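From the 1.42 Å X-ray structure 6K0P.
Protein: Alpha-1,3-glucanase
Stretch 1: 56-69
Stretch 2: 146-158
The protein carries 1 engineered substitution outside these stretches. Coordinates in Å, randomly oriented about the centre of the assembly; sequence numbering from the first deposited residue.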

# COMPACT_ATOMS: atom_id res chain seq x y z
N TYR A 56 21.30 10.59 -4.16
CA TYR A 56 22.35 9.67 -3.76
C TYR A 56 23.47 10.46 -3.08
O TYR A 56 24.05 11.37 -3.69
CB TYR A 56 22.87 9.01 -5.04
CG TYR A 56 23.97 7.98 -4.94
CD1 TYR A 56 23.88 6.88 -4.09
CD2 TYR A 56 25.07 8.05 -5.78
CE1 TYR A 56 24.88 5.90 -4.06
CE2 TYR A 56 26.06 7.10 -5.76
CZ TYR A 56 25.96 6.03 -4.90
OH TYR A 56 26.97 5.08 -4.91
N LEU A 57 23.75 10.11 -1.83
CA LEU A 57 24.85 10.71 -1.07
C LEU A 57 25.97 9.69 -1.02
O LEU A 57 25.79 8.58 -0.50
CB LEU A 57 24.40 11.09 0.34
CG LEU A 57 23.09 11.87 0.48
CD1 LEU A 57 22.80 12.16 1.95
CD2 LEU A 57 23.15 13.17 -0.33
N ASP A 58 27.13 10.05 -1.57
CA ASP A 58 28.18 9.08 -1.83
C ASP A 58 29.55 9.58 -1.42
O ASP A 58 30.56 8.96 -1.78
CB ASP A 58 28.15 8.72 -3.31
CG ASP A 58 28.99 7.52 -3.65
OD1 ASP A 58 29.13 6.61 -2.81
OD2 ASP A 58 29.53 7.50 -4.78
N ALA A 59 29.64 10.67 -0.66
CA ALA A 59 30.92 11.11 -0.14
C ALA A 59 30.66 11.83 1.17
O ALA A 59 29.57 12.37 1.39
CB ALA A 59 31.64 12.05 -1.12
N THR A 60 31.66 11.81 2.05
CA THR A 60 31.55 12.55 3.30
C THR A 60 31.25 14.01 3.01
O THR A 60 31.89 14.64 2.16
CB THR A 60 32.83 12.39 4.11
OG1 THR A 60 33.02 11.01 4.44
CG2 THR A 60 32.76 13.19 5.40
N GLY A 61 30.26 14.56 3.71
CA GLY A 61 29.84 15.92 3.51
C GLY A 61 28.69 16.10 2.54
O GLY A 61 28.16 17.21 2.43
N GLU A 62 28.30 15.06 1.81
CA GLU A 62 27.16 15.18 0.91
C GLU A 62 25.86 15.17 1.71
O GLU A 62 25.72 14.45 2.70
CB GLU A 62 27.18 14.09 -0.16
CG GLU A 62 28.30 14.35 -1.17
CD GLU A 62 28.27 13.47 -2.40
OE1 GLU A 62 27.33 12.67 -2.58
OE2 GLU A 62 29.23 13.59 -3.19
N TYR A 63 24.92 16.01 1.29
CA TYR A 63 23.71 16.24 2.06
C TYR A 63 22.55 16.51 1.12
O TYR A 63 22.74 16.85 -0.06
CB TYR A 63 23.87 17.47 2.99
CG TYR A 63 24.00 18.76 2.21
CD1 TYR A 63 25.24 19.21 1.78
CD2 TYR A 63 22.88 19.50 1.87
CE1 TYR A 63 25.35 20.38 1.03
CE2 TYR A 63 22.99 20.66 1.12
CZ TYR A 63 24.23 21.09 0.71
OH TYR A 63 24.33 22.25 -0.03
N VAL A 64 21.34 16.40 1.65
CA VAL A 64 20.16 16.98 1.02
C VAL A 64 19.43 17.76 2.10
O VAL A 64 19.27 17.27 3.23
CB VAL A 64 19.27 15.92 0.34
CG1 VAL A 64 19.02 14.74 1.26
CG2 VAL A 64 17.96 16.56 -0.12
N GLU A 65 19.01 18.98 1.77
CA GLU A 65 18.45 19.91 2.76
C GLU A 65 16.95 20.03 2.52
O GLU A 65 16.52 20.56 1.49
CB GLU A 65 19.12 21.27 2.62
CG GLU A 65 18.66 22.29 3.65
CD GLU A 65 19.37 23.61 3.49
OE1 GLU A 65 19.12 24.31 2.48
OE2 GLU A 65 20.19 23.94 4.36
N PHE A 66 16.16 19.55 3.48
CA PHE A 66 14.71 19.73 3.48
C PHE A 66 14.35 20.97 4.27
O PHE A 66 15.11 21.46 5.10
CB PHE A 66 14.02 18.54 4.16
CG PHE A 66 14.22 17.22 3.47
CD1 PHE A 66 15.35 16.46 3.71
CD2 PHE A 66 13.25 16.71 2.61
CE1 PHE A 66 15.53 15.23 3.09
CE2 PHE A 66 13.43 15.49 1.99
CZ PHE A 66 14.56 14.75 2.24
N THR A 67 13.14 21.48 4.01
CA THR A 67 12.59 22.59 4.79
C THR A 67 11.23 22.17 5.33
O THR A 67 10.34 21.79 4.56
CB THR A 67 12.45 23.85 3.95
OG1 THR A 67 13.74 24.22 3.43
CG2 THR A 67 11.92 25.01 4.80
N LEU A 68 11.06 22.21 6.64
CA LEU A 68 9.79 21.80 7.22
C LEU A 68 8.67 22.73 6.75
O LEU A 68 8.83 23.96 6.70
CB LEU A 68 9.86 21.83 8.74
CG LEU A 68 10.79 20.83 9.42
CD1 LEU A 68 10.60 20.92 10.93
CD2 LEU A 68 10.51 19.42 8.94
N THR A 69 7.53 22.14 6.41
CA THR A 69 6.32 22.90 6.14
C THR A 69 5.30 22.81 7.26
O THR A 69 4.25 23.48 7.20
CB THR A 69 5.69 22.48 4.81
OG1 THR A 69 5.45 21.07 4.83
CG2 THR A 69 6.63 22.81 3.67
N VAL A 146 10.59 20.04 19.34
CA VAL A 146 9.71 20.31 18.21
C VAL A 146 10.33 21.47 17.43
O VAL A 146 10.49 22.57 17.97
CB VAL A 146 8.29 20.67 18.68
CG1 VAL A 146 7.42 21.08 17.50
CG2 VAL A 146 7.64 19.50 19.42
N TYR A 147 10.69 21.21 16.18
CA TYR A 147 11.24 22.24 15.31
C TYR A 147 10.12 22.89 14.50
O TYR A 147 9.22 22.21 14.02
CB TYR A 147 12.31 21.63 14.39
CG TYR A 147 13.51 21.19 15.22
CD1 TYR A 147 14.51 22.09 15.55
CD2 TYR A 147 13.60 19.90 15.72
CE1 TYR A 147 15.57 21.72 16.32
CE2 TYR A 147 14.66 19.51 16.51
CZ TYR A 147 15.65 20.43 16.81
OH TYR A 147 16.72 20.07 17.61
N PRO A 148 10.11 24.22 14.35
CA PRO A 148 8.99 24.87 13.67
C PRO A 148 9.06 24.70 12.16
O PRO A 148 10.09 24.34 11.59
CB PRO A 148 9.17 26.35 14.05
CG PRO A 148 10.63 26.49 14.28
CD PRO A 148 11.09 25.18 14.87
N ALA A 149 7.92 24.94 11.52
CA ALA A 149 7.91 25.04 10.07
C ALA A 149 8.94 26.09 9.66
O ALA A 149 9.14 27.09 10.35
CB ALA A 149 6.52 25.44 9.58
N GLY A 150 9.62 25.83 8.54
CA GLY A 150 10.72 26.67 8.10
C GLY A 150 12.09 26.21 8.55
O GLY A 150 13.10 26.71 8.02
N THR A 151 12.18 25.30 9.51
CA THR A 151 13.47 24.76 9.91
C THR A 151 14.10 24.01 8.73
O THR A 151 13.41 23.28 8.02
CB THR A 151 13.28 23.77 11.07
OG1 THR A 151 12.67 24.43 12.18
CG2 THR A 151 14.61 23.18 11.51
N LYS A 152 15.41 24.19 8.55
CA LYS A 152 16.17 23.41 7.58
C LYS A 152 16.57 22.09 8.24
O LYS A 152 17.35 22.08 9.20
CB LYS A 152 17.43 24.16 7.14
CG LYS A 152 17.17 25.43 6.36
CD LYS A 152 16.25 25.21 5.19
CE LYS A 152 16.37 26.34 4.17
NZ LYS A 152 15.08 26.60 3.46
N ILE A 153 16.05 20.99 7.72
CA ILE A 153 16.39 19.65 8.21
C ILE A 153 17.27 19.02 7.15
O ILE A 153 16.80 18.71 6.04
CB ILE A 153 15.14 18.81 8.48
CG1 ILE A 153 14.30 19.42 9.62
CG2 ILE A 153 15.54 17.36 8.81
CD1 ILE A 153 14.99 19.43 10.97
N LYS A 154 18.55 18.87 7.47
CA LYS A 154 19.53 18.38 6.51
C LYS A 154 19.86 16.93 6.84
O LYS A 154 20.11 16.59 8.00
CB LYS A 154 20.77 19.27 6.57
CG LYS A 154 21.89 18.87 5.64
CD LYS A 154 22.99 19.94 5.59
CE LYS A 154 23.60 20.19 6.96
NZ LYS A 154 24.96 20.79 6.78
N ILE A 155 19.82 16.07 5.83
CA ILE A 155 20.29 14.69 5.94
C ILE A 155 21.68 14.69 5.33
O ILE A 155 21.83 15.04 4.16
CB ILE A 155 19.37 13.72 5.19
CG1 ILE A 155 17.92 13.86 5.69
CG2 ILE A 155 19.87 12.29 5.35
CD1 ILE A 155 17.75 13.58 7.18
N GLN A 156 22.69 14.33 6.12
CA GLN A 156 24.07 14.49 5.68
C GLN A 156 24.89 13.26 6.05
O GLN A 156 24.74 12.70 7.14
CB GLN A 156 24.69 15.74 6.32
CG GLN A 156 26.13 16.02 5.94
CD GLN A 156 26.54 17.43 6.30
OE1 GLN A 156 26.05 18.39 5.70
NE2 GLN A 156 27.42 17.58 7.28
N LYS A 157 25.76 12.86 5.13
CA LYS A 157 26.63 11.70 5.33
C LYS A 157 27.95 12.20 5.91
O LYS A 157 28.79 12.73 5.19
CB LYS A 157 26.83 10.98 4.00
CG LYS A 157 27.03 9.48 4.14
CD LYS A 157 27.18 8.81 2.77
CE LYS A 157 28.59 8.98 2.25
NZ LYS A 157 29.62 8.26 3.05
N ASP A 158 28.12 12.02 7.21
CA ASP A 158 29.32 12.47 7.91
C ASP A 158 30.31 11.32 8.06
O ASP A 158 30.01 10.16 7.73
CB ASP A 158 28.96 13.05 9.29
CG ASP A 158 28.29 14.42 9.20
OD1 ASP A 158 28.48 15.12 8.19
OD2 ASP A 158 27.58 14.81 10.16
O HOH W 1 30.86 9.59 5.13
O HOH W 2 28.52 19.39 3.91

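Two antiparallel strands, 63-67 and 152-156, form the frame of this contact, and the backbone does most of the binding. V64 and I155 exchange hydrogen bonds both ways (V64 N to I155 O and I155 N to V64 O, each 2.9 Å), and F66 and I153 repeat the pattern at 2.8 Å for both F66 N to I153 O and I153 N to F66 O. Further backbone bonds extend the pattern: L68 N donates to T151 O at 2.9 Å, and K157 N to E62 O at 2.9 Å.

Each end is closed by a type II turn on one stretch that offers a glycine NH to the other: G61 N meets K157 O at 2.8 Å, and G150 N meets L68 O at 2.7 Å. Both glycines have phi near 94°, where a CB would jam against the preceding carbonyl oxygen.

Alternation sorts the side chains. V64, F66, I153 and I155 share the buried face, where branched and aromatic groups fill space without polar atoms to satisfy. I153 and I155 share the m,m rotamer; I153 sets its CG1 3.8 Å from L68 CG, and I155 sets its CG1 3.8 Å from F66 CE1, diagonally across the ladder. F66 is also m, with chi2 near 84°. Beyond the strand, L68 (m,t) points toward the other stretch.

The face carrying Y63, E65, T67, K152, K154 and Q156 is partly exposed, and long polar chains suit it. K152 bends through two m torsions so that its NZ donates to T67 OG1 at 2.7 Å. K154 starts t,t and then turns at chi3 (p), placing NZ 2.8 Å from Q156 OE1, a hydrogen bond between neighbours on the same side of one strand. Q156, itself t,t, passes the chain onward from NE2 to D158 OD1 at 2.8 Å. Y63 takes p, and its ring leads away from the other stretch; K154 NZ sits 5.5 Å from the ring centroid, at most a weak cation-pi attraction.

K157 is the most instructive side chain. Buried, it points toward stretch 1 with chi1 between wells at -149°, then folds at chi3 and chi4 (both p). Its aliphatic part packs along the backbone of stretch 1 as the strand ending at L57 passes into the loop, CD 3.6 Å from L57 O and CE 3.5 Å from A59 N, while its charge is satisfied: NZ donates to a water at 2.8 Å and bonds elsewhere in the structure. That water also hydrogen-bonds T60 OG1 (2.7 Å) and D158 O (2.8 Å), tying the turn to the other stretch.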